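Tetracycline Repressor, class A (Pseudomonas sp., PDB 5MRU) represses the tetracycline resistance gene tetA by binding its operator DNA as a helix-turn-helix protein, and loses operator affinity when tetracycline binds. Local coordinates at residues 54-59 and 97-102; 77-82 and 132-137; 88-93 and 140-145; 119-124 and 128-133. All blocks are in the same frame, centred on the assembly; numbering follows the deposited sequence.

Interaction 1: 54-59 and 97-102; sequences ALAEAM and ARIHAG. With MG (magnesium ion), chain C; TDC (5a,6-anhydrotetracycline), chain B.
Ala56 and Ile99 meet with one methyl against another where helix 48-63, which follows the DNA-binding helices, passes the short helix 96-100 of the TetR ligand-binding core. Ile99 spreads its two branches along the facing helix. CG2, anti to the backbone N, rests on CB of Ala56 at 4.0 Å, while the longer arm carries CD1 to the tip of Met59, 4.2 Å from CE. Leu17 of helix 7-24 touches both Ile99 and Met59, so this apolar seam runs on into the DNA-binding part.

His100, one residue on, turns its ring away from that seam toward the drug. Its CG is also anti to the backbone N (chi1 178°), and the two ring nitrogens serve different partners. ND1 donates in the ring plane to a water 2.8 Å away, which in turn donates to Ala56 O, a polar bridge between the two helices. Phe86 meets the ring edge-to-face. NE2 binds the magnesium ion, which also holds two waters and the drug's O11 and O12. The geometry thus couples drug and metal to helix 48-63 through one histidine ring and one water. The metal bond from His100 NE2 to magnesium measures 2.3 Å.

Interaction 2: 77-82 and 132-137; sequences SFLTGN and NALMTI. With TDC (5a,6-anhydrotetracycline), chain B.
Asn82 presents the O and N of its flat amide to the A ring of anhydrotetracycline, and Met135 stands with SD over a face of the drug's aromatic D ring, inside the pocket between helices 75-91 and 127-153 of the TetR core. OD1 of Asn82 accepts from the dimethylamino N4 at 2.9 Å, and ND2 donates to O3 in a nearly straight bond (178°). This two-point grip fixes the rotation of the amide. At the far end of the drug, Met135 SD lies 3.5 Å from C7; its chain bends at chi2 and chi3, so that CE follows over the rim at C7 and C8.

Beyond the drug's C42 methyl the helices meet through aliphatic side chains. Leu79 points across to helix 127-153 and crosses both Leu134 and Ile137 at about a right angle. The CD1 tip of Ile137 sits against both CB and CD2 of Leu79, each at 3.8 Å, and CD2 also meets CD2 of Leu134. Leu198 of helix 183-199 touches Leu79 as well, bringing in a third helix. Leu134 faces two ways: its CD2 lies 3.7 Å from Leu79 CD2 and 3.9 Å from the drug methyl C42.

Interaction 3: 88-93 and 140-145; sequences QALLAY and FTVGAV
The last turn of helix 75-91 packs against the middle of the long helix 127-153 through Leu90 and Leu91, which straddle Val145. CG1 of Val145 stands anti to the backbone N (chi1 171°), a setting that aims this methyl at the facing helix. There it meets CB of Leu90 at 4.0 Å and CD2 of Leu91 at 3.6 Å. The second methyl, CG2, reaches Leu91 at CG, 4.2 Å away, so the valine fork lies over the branch point of the leucine, the two side chains slanting across each other. One turn earlier, Val142 offers CG2 to the CD1 tip of Leu90 at 4.1 Å.

Both helices belong to the all-helical ligand-binding core of the TetR family, and the contact lies behind the metal-binding side of the drug pocket. Leu90 and Val142 each touch His100, the magnesium ligand, and form part of its second shell. Ala97, on helix 96-100 with His100, packs on Val145. A polar link is added where Leu90 O accepts from the side-chain amide of Gln149, a turn further along helix 127-153. Val142 also packs on Glu147 of the second subunit.

Interaction 4: 119-124 and 128-133; sequences FLCEAG and GDAVNA
Helix 107-123 ends in a Schellman motif: Gly124 takes a positive phi of 127°, and its N turns back to the carbonyl oxygens of Cys121 and, weakly, Leu120. Helix 127-153 begins a few residues later, and the chain backbones come nearest at Leu120 and Ala130, whose CA atoms are 6.3 Å apart. The contact therefore closes a tight link between consecutive helices of the TetR ligand-binding core.

Ala130 is the centre of it. Its single methyl points at the preceding helix and is met from two neighbouring positions, by Leu120 CB at 4.2 Å and by Cys121 SG at a looser 4.4 Å. The small side chain is consistent with the close approach of the backbones. Leu120 adds a second touch through CD1, which lies 4.3 Å from Ala130 CB, almost as near as its own CB. Its chi2 of 157° keeps CD1 on the alanine and turns CD2 away toward Leu79 of helix 75-91. Cys121, in contrast, lies at the margin of the contact and is partly exposed.

Around this corner, Leu120 packs on Leu79 and Ala123 on Trp75, both of helix 75-91. Asn132, on helix 127-153, instead faces Val193 of the second subunit.

From the N terminus, helix 48-63 opens the loop that interaction 1 closes at 97-102, joining the segment that follows the DNA-binding helices to the core. Inside that loop run 77-82 and 88-93, whose partners come later, so interactions 2 and 3 each cross interaction 1 and also cross each other; together they lay helix 75-91 along helix 127-153. Interaction 4 closes a short loop between helices 107-123 and 127-153, nested inside that of interaction 3 and sharing Asn132 and Ala133 with interaction 2. Interactions 2 and 4 meet through Leu120, and interactions 1 and 3 through Ala97 and Met59. The drug touches interactions 1 and 2.

Interaction 1: 54-59 and 97-102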
loop_
_atom_site.group_PDB
_atom_site.type_symbol
_atom_site.label_atom_id
_atom_site.label_comp_id
_atom_site.label_asym_id
_atom_site.label_seq_id
_atom_site.Cartn_x
_atom_site.Cartn_y
_atom_site.Cartn_z
ATOM N N ALA A 54 -14.486 3.107 11.326
ATOM C CA ALA A 54 -15.243 4.354 11.327
ATOM C C ALA A 54 -14.372 5.529 10.810
ATOM O O ALA A 54 -14.819 6.337 9.982
ATOM C CB ALA A 54 -15.787 4.642 12.717
ATOM N N LEU A 55 -13.141 5.634 11.268
ATOM C CA LEU A 55 -12.314 6.724 10.801
ATOM C C LEU A 55 -12.051 6.543 9.325
ATOM O O LEU A 55 -12.080 7.483 8.585
ATOM C CB LEU A 55 -11.000 6.786 11.557
ATOM C CG LEU A 55 -11.085 6.943 13.083
ATOM C CD1 LEU A 55 -9.673 6.836 13.660
ATOM C CD2 LEU A 55 -11.789 8.214 13.553
ATOM N N ALA A 56 -11.807 5.328 8.882
ATOM C CA ALA A 56 -11.647 5.051 7.457
ATOM C C ALA A 56 -12.767 5.631 6.666
ATOM O O ALA A 56 -12.534 6.297 5.669
ATOM C CB ALA A 56 -11.613 3.562 7.211
ATOM N N GLU A 57 -13.993 5.352 7.099
ATOM C CA GLU A 57 -15.177 5.846 6.402
ATOM C C GLU A 57 -15.255 7.378 6.465
ATOM O O GLU A 57 -15.536 8.022 5.478
ATOM C CB GLU A 57 -16.448 5.213 6.963
ATOM C CG GLU A 57 -16.428 3.692 6.949
ATOM C CD GLU A 57 -17.805 3.072 6.696
ATOM O OE1 GLU A 57 -18.746 3.357 7.488
ATOM O OE2 GLU A 57 -17.951 2.308 5.695
ATOM N N ALA A 58 -14.969 7.949 7.628
ATOM C CA ALA A 58 -15.073 9.399 7.818
ATOM C C ALA A 58 -14.144 10.176 6.893
ATOM O O ALA A 58 -14.516 11.231 6.338
ATOM C CB ALA A 58 -14.794 9.775 9.256
ATOM N N MET A 59 -12.954 9.635 6.699
ATOM C CA MET A 59 -11.980 10.292 5.870
ATOM C C MET A 59 -12.491 10.517 4.474
ATOM O O MET A 59 -12.276 11.576 3.910
ATOM C CB MET A 59 -10.687 9.502 5.858
ATOM C CG MET A 59 -9.884 9.745 7.109
ATOM S SD MET A 59 -8.340 8.860 6.989
ATOM C CE MET A 59 -8.105 8.582 8.734
ATOM N N ALA A 97 -3.603 5.867 4.944
ATOM C CA ALA A 97 -3.633 4.746 3.995
ATOM C C ALA A 97 -3.640 3.427 4.735
ATOM O O ALA A 97 -4.247 2.468 4.298
ATOM C CB ALA A 97 -2.440 4.801 3.054
ATOM N N ARG A 98 -2.945 3.409 5.854
ATOM C CA ARG A 98 -2.733 2.242 6.624
ATOM C C ARG A 98 -4.054 1.868 7.201
ATOM O O ARG A 98 -4.432 0.711 7.233
ATOM C CB ARG A 98 -1.775 2.563 7.752
ATOM C CG ARG A 98 -1.167 1.332 8.332
ATOM C CD ARG A 98 -0.255 1.678 9.485
ATOM N NE ARG A 98 -0.484 0.769 10.603
ATOM C CZ ARG A 98 -0.164 1.071 11.844
ATOM N NH1 ARG A 98 -0.400 0.216 12.823
ATOM N NH2 ARG A 98 0.402 2.234 12.108
ATOM N N ILE A 99 -4.781 2.876 7.656
ATOM C CA ILE A 99 -6.073 2.649 8.261
ATOM C C ILE A 99 -7.050 2.007 7.313
ATOM O O ILE A 99 -7.786 1.112 7.696
ATOM C CB ILE A 99 -6.592 3.959 8.852
ATOM C CG1 ILE A 99 -5.830 4.199 10.143
ATOM C CG2 ILE A 99 -8.078 3.900 9.138
ATOM C CD1 ILE A 99 -6.243 5.453 10.864
ATOM N N HIS A 100 -6.991 2.425 6.060
ATOM C CA HIS A 100 -7.940 2.002 5.019
ATOM C C HIS A 100 -7.749 0.581 4.597
ATOM O O HIS A 100 -8.673 -0.071 4.122
ATOM C CB HIS A 100 -7.757 2.853 3.784
ATOM C CG HIS A 100 -8.650 2.458 2.683
ATOM N ND1 HIS A 100 -9.908 2.986 2.537
ATOM C CD2 HIS A 100 -8.513 1.533 1.709
ATOM C CE1 HIS A 100 -10.506 2.427 1.500
ATOM N NE2 HIS A 100 -9.690 1.517 0.997
ATOM N N ALA A 101 -6.518 0.113 4.741
ATOM C CA ALA A 101 -6.152 -1.219 4.280
ATOM C C ALA A 101 -6.998 -2.269 4.948
ATOM O O ALA A 101 -7.216 -2.223 6.158
ATOM C CB ALA A 101 -4.688 -1.478 4.573
ATOM N N GLY A 102 -7.492 -3.209 4.155
ATOM C CA GLY A 102 -8.341 -4.241 4.668
ATOM C C GLY A 102 -9.769 -3.828 4.923
ATOM O O GLY A 102 -10.553 -4.652 5.316
HETATM MG MG MG C . -11.202 -0.173 0.805
HETATM O O12 TDC B . -11.272 1.153 -1.225
HETATM C C12 TDC B . -12.019 1.109 -2.242
HETATM C C1B TDC B . -12.626 -0.172 -2.669
HETATM C C11 TDC B . -12.412 -1.306 -1.899
HETATM O O11 TDC B . -11.628 -1.253 -0.756
HETATM C C1A TDC B . -12.968 -2.521 -2.259
HETATM C C10 TDC B . -12.744 -3.649 -1.483
HETATM O O10 TDC B . -11.964 -3.634 -0.337
HETATM C C9 TDC B . -13.350 -4.927 -1.875
HETATM C C8 TDC B . -14.135 -4.967 -3.009
HETATM C C7 TDC B . -14.331 -3.816 -3.754
HETATM C C61 TDC B . -13.762 -2.594 -3.404
HETATM C C6 TDC B . -13.978 -1.432 -4.183
HETATM C C62 TDC B . -14.814 -1.421 -5.428
HETATM C C51 TDC B . -13.414 -0.215 -3.812
HETATM C C5 TDC B . -13.637 1.021 -4.664
HETATM C C1C TDC B . -12.386 2.345 -3.014
HETATM C C1 TDC B . -13.782 2.830 -2.609
HETATM O O1 TDC B . -14.376 2.274 -1.689
HETATM O O1C TDC B . -11.417 3.356 -2.888
HETATM C C41 TDC B . -12.514 2.051 -4.477
HETATM C C4 TDC B . -12.799 3.317 -5.346
HETATM N N4 TDC B . -11.655 4.007 -6.054
HETATM C C43 TDC B . -10.370 4.053 -5.300
HETATM C C42 TDC B . -11.424 3.234 -7.323
HETATM C C3 TDC B . -13.737 4.298 -4.627
HETATM O O3 TDC B . -14.077 5.277 -5.276
HETATM C C2 TDC B . -14.275 3.994 -3.321
HETATM C C21 TDC B . -15.277 4.877 -2.700
HETATM O O21 TDC B . -15.741 5.838 -3.332
HETATM N N21 TDC B . -15.810 4.599 -1.491
HETATM O O HOH W 1 -10.304 5.365 3.862
HETATM O O HOH W 2 -13.270 1.136 0.829
HETATM O O HOH W 3 -9.901 -1.712 1.167
#

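Interaction 2: 77-82 and 132-137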
loop_
_atom_site.group_PDB
_atom_site.type_symbol
_atom_site.label_atom_id
_atom_site.label_comp_id
_atom_site.label_asym_id
_atom_site.label_seq_id
_atom_site.Cartn_x
_atom_site.Cartn_y
_atom_site.Cartn_z
ATOM N N SER A 77 -11.700 10.562 -17.256
ATOM C CA SER A 77 -11.780 11.685 -16.329
ATOM C C SER A 77 -12.332 11.265 -14.971
ATOM O O SER A 77 -11.925 11.824 -13.965
ATOM C CB SER A 77 -12.640 12.796 -16.901
ATOM O OG SER A 77 -14.001 12.435 -16.830
ATOM N N PHE A 78 -13.238 10.284 -14.946
ATOM C CA PHE A 78 -13.768 9.741 -13.687
ATOM C C PHE A 78 -12.744 8.930 -12.880
ATOM O O PHE A 78 -12.549 9.175 -11.689
ATOM C CB PHE A 78 -14.992 8.857 -13.933
ATOM C CG PHE A 78 -15.336 7.999 -12.757
ATOM C CD1 PHE A 78 -15.817 8.569 -11.592
ATOM C CD2 PHE A 78 -15.120 6.631 -12.782
ATOM C CE1 PHE A 78 -16.085 7.791 -10.470
ATOM C CE2 PHE A 78 -15.393 5.847 -11.664
ATOM C CZ PHE A 78 -15.875 6.429 -10.503
ATOM N N LEU A 79 -12.127 7.932 -13.509
ATOM C CA LEU A 79 -11.115 7.123 -12.829
ATOM C C LEU A 79 -9.930 7.941 -12.356
ATOM O O LEU A 79 -9.368 7.657 -11.277
ATOM C CB LEU A 79 -10.571 6.024 -13.729
ATOM C CG LEU A 79 -11.552 4.934 -14.121
ATOM C CD1 LEU A 79 -10.947 4.060 -15.223
ATOM C CD2 LEU A 79 -12.021 4.089 -12.956
ATOM N N THR A 80 -9.532 8.919 -13.176
ATOM C CA THR A 80 -8.418 9.805 -12.855
ATOM C C THR A 80 -8.778 10.637 -11.655
ATOM O O THR A 80 -8.105 10.581 -10.615
ATOM C CB THR A 80 -8.090 10.762 -14.002
ATOM O OG1 THR A 80 -7.432 10.048 -15.064
ATOM C CG2 THR A 80 -7.189 11.864 -13.510
ATOM N N GLY A 81 -9.856 11.389 -11.806
ATOM C CA GLY A 81 -10.357 12.219 -10.742
ATOM C C GLY A 81 -10.610 11.424 -9.480
ATOM O O GLY A 81 -10.172 11.810 -8.383
ATOM N N ASN A 82 -11.318 10.307 -9.658
ATOM C CA ASN A 82 -11.617 9.337 -8.593
ATOM C C ASN A 82 -10.430 8.910 -7.790
ATOM O O ASN A 82 -10.511 8.838 -6.590
ATOM C CB ASN A 82 -12.186 8.090 -9.205
ATOM C CG ASN A 82 -12.430 7.032 -8.195
ATOM O OD1 ASN A 82 -11.790 5.982 -8.228
ATOM N ND2 ASN A 82 -13.374 7.287 -7.295
ATOM N N ASN A 132 -11.607 -4.881 -11.863
ATOM C CA ASN A 132 -10.147 -4.760 -11.964
ATOM C C ASN A 132 -9.625 -3.330 -12.059
ATOM O O ASN A 132 -8.613 -3.007 -11.456
ATOM C CB ASN A 132 -9.588 -5.558 -13.148
ATOM C CG ASN A 132 -8.057 -5.556 -13.179
ATOM O OD1 ASN A 132 -7.431 -4.960 -14.059
ATOM N ND2 ASN A 132 -7.455 -6.198 -12.189
ATOM N N ALA A 133 -10.313 -2.489 -12.815
ATOM C CA ALA A 133 -9.964 -1.067 -12.881
ATOM C C ALA A 133 -10.071 -0.358 -11.510
ATOM O O ALA A 133 -9.298 0.544 -11.210
ATOM C CB ALA A 133 -10.826 -0.344 -13.919
ATOM N N LEU A 134 -11.036 -0.750 -10.691
ATOM C CA LEU A 134 -11.265 -0.038 -9.458
ATOM C C LEU A 134 -10.288 -0.583 -8.452
ATOM O O LEU A 134 -9.584 0.163 -7.787
ATOM C CB LEU A 134 -12.716 -0.180 -9.003
ATOM C CG LEU A 134 -13.740 0.468 -9.981
ATOM C CD1 LEU A 134 -15.157 0.459 -9.432
ATOM C CD2 LEU A 134 -13.374 1.898 -10.369
ATOM N N MET A 135 -10.197 -1.896 -8.382
ATOM C CA MET A 135 -9.286 -2.486 -7.430
ATOM C C MET A 135 -7.857 -2.002 -7.693
ATOM O O MET A 135 -7.182 -1.504 -6.808
ATOM C CB MET A 135 -9.376 -4.025 -7.461
ATOM C CG MET A 135 -9.635 -4.620 -6.078
ATOM S SD MET A 135 -11.273 -4.221 -5.381
ATOM C CE MET A 135 -12.193 -5.610 -6.073
ATOM N N THR A 136 -7.418 -2.124 -8.933
ATOM C CA THR A 136 -6.036 -1.850 -9.268
ATOM C C THR A 136 -5.625 -0.410 -8.932
ATOM O O THR A 136 -4.554 -0.161 -8.391
ATOM C CB THR A 136 -5.814 -2.161 -10.748
ATOM O OG1 THR A 136 -5.907 -3.584 -10.955
ATOM C CG2 THR A 136 -4.471 -1.663 -11.203
ATOM N N ILE A 137 -6.497 0.527 -9.268
ATOM C CA ILE A 137 -6.320 1.927 -8.936
ATOM C C ILE A 137 -6.276 2.041 -7.434
ATOM O O ILE A 137 -5.396 2.696 -6.872
ATOM C CB ILE A 137 -7.462 2.797 -9.524
ATOM C CG1 ILE A 137 -7.282 2.942 -11.032
ATOM C CG2 ILE A 137 -7.512 4.195 -8.902
ATOM C CD1 ILE A 137 -8.428 3.626 -11.704
HETATM O O12 TDC B . -11.272 1.153 -1.225
HETATM C C12 TDC B . -12.019 1.109 -2.242
HETATM C C1B TDC B . -12.626 -0.172 -2.669
HETATM C C11 TDC B . -12.412 -1.306 -1.899
HETATM O O11 TDC B . -11.628 -1.253 -0.756
HETATM C C1A TDC B . -12.968 -2.521 -2.259
HETATM C C10 TDC B . -12.744 -3.649 -1.483
HETATM O O10 TDC B . -11.964 -3.634 -0.337
HETATM C C9 TDC B . -13.350 -4.927 -1.875
HETATM C C8 TDC B . -14.135 -4.967 -3.009
HETATM C C7 TDC B . -14.331 -3.816 -3.754
HETATM C C61 TDC B . -13.762 -2.594 -3.404
HETATM C C6 TDC B . -13.978 -1.432 -4.183
HETATM C C62 TDC B . -14.814 -1.421 -5.428
HETATM C C51 TDC B . -13.414 -0.215 -3.812
HETATM C C5 TDC B . -13.637 1.021 -4.664
HETATM C C1C TDC B . -12.386 2.345 -3.014
HETATM C C1 TDC B . -13.782 2.830 -2.609
HETATM O O1 TDC B . -14.376 2.274 -1.689
HETATM O O1C TDC B . -11.417 3.356 -2.888
HETATM C C41 TDC B . -12.514 2.051 -4.477
HETATM C C4 TDC B . -12.799 3.317 -5.346
HETATM N N4 TDC B . -11.655 4.007 -6.054
HETATM C C43 TDC B . -10.370 4.053 -5.300
HETATM C C42 TDC B . -11.424 3.234 -7.323
HETATM C C3 TDC B . -13.737 4.298 -4.627
HETATM O O3 TDC B . -14.077 5.277 -5.276
HETATM C C2 TDC B . -14.275 3.994 -3.321
HETATM C C21 TDC B . -15.277 4.877 -2.700
HETATM O O21 TDC B . -15.741 5.838 -3.332
HETATM N N21 TDC B . -15.810 4.599 -1.491
#

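Interaction 3: 88-93 and 140-145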
loop_
_atom_site.group_PDB
_atom_site.type_symbol
_atom_site.label_atom_id
_atom_site.label_comp_id
_atom_site.label_asym_id
_atom_site.label_seq_id
_atom_site.Cartn_x
_atom_site.Cartn_y
_atom_site.Cartn_z
ATOM N N GLN A 88 -6.273 11.967 -1.975
ATOM C CA GLN A 88 -6.312 13.145 -1.075
ATOM C C GLN A 88 -7.077 12.872 0.228
ATOM O O GLN A 88 -6.723 13.412 1.292
ATOM C CB GLN A 88 -6.888 14.373 -1.797
ATOM C CG GLN A 88 -5.982 14.900 -2.913
ATOM C CD GLN A 88 -4.577 15.264 -2.420
ATOM O OE1 GLN A 88 -3.588 15.111 -3.152
ATOM N NE2 GLN A 88 -4.480 15.720 -1.163
ATOM N N ALA A 89 -8.100 12.013 0.163
ATOM C CA ALA A 89 -8.810 11.603 1.378
ATOM C C ALA A 89 -7.860 10.850 2.310
ATOM O O ALA A 89 -7.870 11.035 3.514
ATOM C CB ALA A 89 -9.997 10.741 0.999
ATOM N N LEU A 90 -7.030 9.991 1.729
ATOM C CA LEU A 90 -6.041 9.236 2.481
ATOM C C LEU A 90 -4.945 10.114 3.087
ATOM O O LEU A 90 -4.553 9.876 4.241
ATOM C CB LEU A 90 -5.406 8.169 1.595
ATOM C CG LEU A 90 -6.344 7.092 1.090
ATOM C CD1 LEU A 90 -5.619 5.942 0.405
ATOM C CD2 LEU A 90 -7.171 6.542 2.237
ATOM N N LEU A 91 -4.520 11.148 2.337
ATOM C CA LEU A 91 -3.444 12.053 2.741
ATOM C C LEU A 91 -3.859 13.146 3.740
ATOM O O LEU A 91 -3.011 13.647 4.465
ATOM C CB LEU A 91 -2.785 12.678 1.483
ATOM C CG LEU A 91 -1.864 11.782 0.577
ATOM C CD1 LEU A 91 -1.456 12.441 -0.720
ATOM C CD2 LEU A 91 -0.594 11.331 1.305
ATOM N N ALA A 92 -5.138 13.511 3.785
ATOM C CA ALA A 92 -5.673 14.425 4.795
ATOM C C ALA A 92 -5.422 14.065 6.278
ATOM O O ALA A 92 -5.630 14.900 7.153
ATOM C CB ALA A 92 -7.186 14.549 4.633
ATOM N N TYR A 93 -5.076 12.826 6.588
ATOM C CA TYR A 93 -4.900 12.456 7.973
ATOM C C TYR A 93 -3.721 11.523 8.071
ATOM O O TYR A 93 -3.472 10.721 7.197
ATOM C CB TYR A 93 -6.183 11.790 8.553
ATOM C CG TYR A 93 -7.333 12.764 8.700
ATOM C CD1 TYR A 93 -8.196 13.012 7.660
ATOM C CD2 TYR A 93 -7.531 13.484 9.890
ATOM C CE1 TYR A 93 -9.229 13.944 7.790
ATOM C CE2 TYR A 93 -8.568 14.385 10.024
ATOM C CZ TYR A 93 -9.408 14.606 8.970
ATOM O OH TYR A 93 -10.414 15.508 9.111
ATOM N N PHE A 140 -2.982 0.552 -6.077
ATOM C CA PHE A 140 -1.914 1.467 -6.428
ATOM C C PHE A 140 -1.884 2.671 -5.502
ATOM O O PHE A 140 -0.821 3.106 -5.076
ATOM C CB PHE A 140 -2.098 1.982 -7.853
ATOM C CG PHE A 140 -1.118 3.045 -8.234
ATOM C CD1 PHE A 140 0.230 2.767 -8.266
ATOM C CD2 PHE A 140 -1.541 4.327 -8.536
ATOM C CE1 PHE A 140 1.148 3.745 -8.627
ATOM C CE2 PHE A 140 -0.631 5.326 -8.901
ATOM C CZ PHE A 140 0.717 5.033 -8.942
ATOM N N THR A 141 -3.059 3.224 -5.237
ATOM C CA THR A 141 -3.184 4.471 -4.486
ATOM C C THR A 141 -2.764 4.258 -3.021
ATOM O O THR A 141 -1.867 4.934 -2.491
ATOM C CB THR A 141 -4.626 4.961 -4.560
ATOM O OG1 THR A 141 -5.043 4.961 -5.923
ATOM C CG2 THR A 141 -4.787 6.367 -4.012
ATOM N N VAL A 142 -3.366 3.256 -2.396
ATOM C CA VAL A 142 -3.061 2.906 -1.009
ATOM C C VAL A 142 -1.538 2.677 -0.922
ATOM O O VAL A 142 -0.848 3.210 -0.037
ATOM C CB VAL A 142 -3.877 1.655 -0.601
ATOM C CG1 VAL A 142 -3.493 1.162 0.755
ATOM C CG2 VAL A 142 -5.355 1.968 -0.591
ATOM N N GLY A 143 -1.008 1.924 -1.886
ATOM C CA GLY A 143 0.424 1.675 -1.945
ATOM C C GLY A 143 1.163 3.001 -1.985
ATOM O O GLY A 143 2.004 3.267 -1.111
ATOM N N ALA A 144 0.815 3.856 -2.966
ATOM C CA ALA A 144 1.558 5.110 -3.153
ATOM C C ALA A 144 1.507 5.967 -1.872
ATOM O O ALA A 144 2.538 6.450 -1.400
ATOM C CB ALA A 144 1.031 5.890 -4.317
ATOM N N VAL A 145 0.329 6.078 -1.276
ATOM C CA VAL A 145 0.174 6.935 -0.132
ATOM C C VAL A 145 0.913 6.332 1.037
ATOM O O VAL A 145 1.640 7.044 1.733
ATOM C CB VAL A 145 -1.292 7.145 0.223
ATOM C CG1 VAL A 145 -1.427 7.876 1.547
ATOM C CG2 VAL A 145 -1.991 7.903 -0.901
#

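Interaction 4: 119-124 and 128-133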
loop_
_atom_site.group_PDB
_atom_site.type_symbol
_atom_site.label_atom_id
_atom_site.label_comp_id
_atom_site.label_asym_id
_atom_site.label_seq_id
_atom_site.Cartn_x
_atom_site.Cartn_y
_atom_site.Cartn_z
ATOM N N PHE A 119 -21.602 2.769 -14.390
ATOM C CA PHE A 119 -21.025 3.780 -15.260
ATOM C C PHE A 119 -19.949 3.184 -16.173
ATOM O O PHE A 119 -19.963 3.421 -17.371
ATOM C CB PHE A 119 -20.441 4.921 -14.419
ATOM C CG PHE A 119 -19.770 5.989 -15.230
ATOM C CD1 PHE A 119 -20.519 6.925 -15.921
ATOM C CD2 PHE A 119 -18.395 6.058 -15.299
ATOM C CE1 PHE A 119 -19.906 7.915 -16.668
ATOM C CE2 PHE A 119 -17.774 7.042 -16.043
ATOM C CZ PHE A 119 -18.530 7.974 -16.732
ATOM N N LEU A 120 -19.005 2.431 -15.613
ATOM C CA LEU A 120 -17.902 1.915 -16.418
ATOM C C LEU A 120 -18.394 0.875 -17.417
ATOM O O LEU A 120 -17.966 0.857 -18.583
ATOM C CB LEU A 120 -16.819 1.334 -15.536
ATOM C CG LEU A 120 -16.113 2.326 -14.571
ATOM C CD1 LEU A 120 -15.499 1.585 -13.396
ATOM C CD2 LEU A 120 -15.046 3.183 -15.243
ATOM N N CYS A 121 -19.315 0.022 -16.984
ATOM C CA CYS A 121 -19.986 -0.882 -17.918
ATOM C C CYS A 121 -20.704 -0.089 -18.995
ATOM O O CYS A 121 -20.561 -0.375 -20.178
ATOM C CB CYS A 121 -20.946 -1.805 -17.178
ATOM S SG CYS A 121 -20.055 -2.885 -16.037
ATOM N N GLU A 122 -21.452 0.929 -18.583
ATOM C CA GLU A 122 -22.066 1.865 -19.522
ATOM C C GLU A 122 -21.075 2.282 -20.604
ATOM O O GLU A 122 -21.433 2.370 -21.774
ATOM C CB GLU A 122 -22.560 3.128 -18.796
ATOM C CG GLU A 122 -23.932 3.600 -19.242
ATOM C CD GLU A 122 -25.025 2.622 -18.867
ATOM O OE1 GLU A 122 -24.945 2.058 -17.740
ATOM O OE2 GLU A 122 -25.947 2.423 -19.701
ATOM N N ALA A 123 -19.834 2.545 -20.195
ATOM C CA ALA A 123 -18.821 3.130 -21.077
ATOM C C ALA A 123 -17.993 2.145 -21.928
ATOM O O ALA A 123 -17.257 2.585 -22.821
ATOM C CB ALA A 123 -17.899 4.027 -20.275
ATOM N N GLY A 124 -18.096 0.842 -21.662
ATOM C CA GLY A 124 -17.521 -0.181 -22.571
ATOM C C GLY A 124 -16.573 -1.221 -21.984
ATOM O O GLY A 124 -15.952 -1.993 -22.726
ATOM N N GLY A 128 -15.633 -8.008 -15.206
ATOM C CA GLY A 128 -14.373 -8.306 -14.540
ATOM C C GLY A 128 -13.331 -7.234 -14.776
ATOM O O GLY A 128 -12.485 -6.990 -13.914
ATOM N N ASP A 129 -13.386 -6.605 -15.946
ATOM C CA ASP A 129 -12.521 -5.473 -16.242
ATOM C C ASP A 129 -12.831 -4.291 -15.356
ATOM O O ASP A 129 -11.918 -3.586 -14.920
ATOM C CB ASP A 129 -12.659 -5.030 -17.701
ATOM C CG ASP A 129 -11.937 -5.938 -18.651
ATOM O OD1 ASP A 129 -10.917 -6.515 -18.226
ATOM O OD2 ASP A 129 -12.376 -6.066 -19.822
ATOM N N ALA A 130 -14.108 -4.051 -15.102
ATOM C CA ALA A 130 -14.491 -2.892 -14.295
ATOM C C ALA A 130 -14.061 -3.061 -12.837
ATOM O O ALA A 130 -13.560 -2.115 -12.242
ATOM C CB ALA A 130 -15.988 -2.625 -14.394
ATOM N N VAL A 131 -14.250 -4.258 -12.277
ATOM C CA VAL A 131 -13.801 -4.556 -10.922
ATOM C C VAL A 131 -12.308 -4.337 -10.867
ATOM O O VAL A 131 -11.813 -3.678 -9.943
ATOM C CB VAL A 131 -14.063 -6.015 -10.482
ATOM C CG1 VAL A 131 -13.759 -6.158 -8.994
ATOM C CG2 VAL A 131 -15.484 -6.458 -10.800
ATOM N N ASN A 132 -11.607 -4.881 -11.863
ATOM C CA ASN A 132 -10.147 -4.760 -11.964
ATOM C C ASN A 132 -9.625 -3.330 -12.059
ATOM O O ASN A 132 -8.613 -3.007 -11.456
ATOM C CB ASN A 132 -9.588 -5.558 -13.148
ATOM C CG ASN A 132 -8.057 -5.556 -13.179
ATOM O OD1 ASN A 132 -7.431 -4.960 -14.059
ATOM N ND2 ASN A 132 -7.455 -6.198 -12.189
ATOM N N ALA A 133 -10.313 -2.489 -12.815
ATOM C CA ALA A 133 -9.964 -1.067 -12.881
ATOM C C ALA A 133 -10.071 -0.358 -11.510
ATOM O O ALA A 133 -9.298 0.544 -11.210
ATOM C CB ALA A 133 -10.826 -0.344 -13.919
#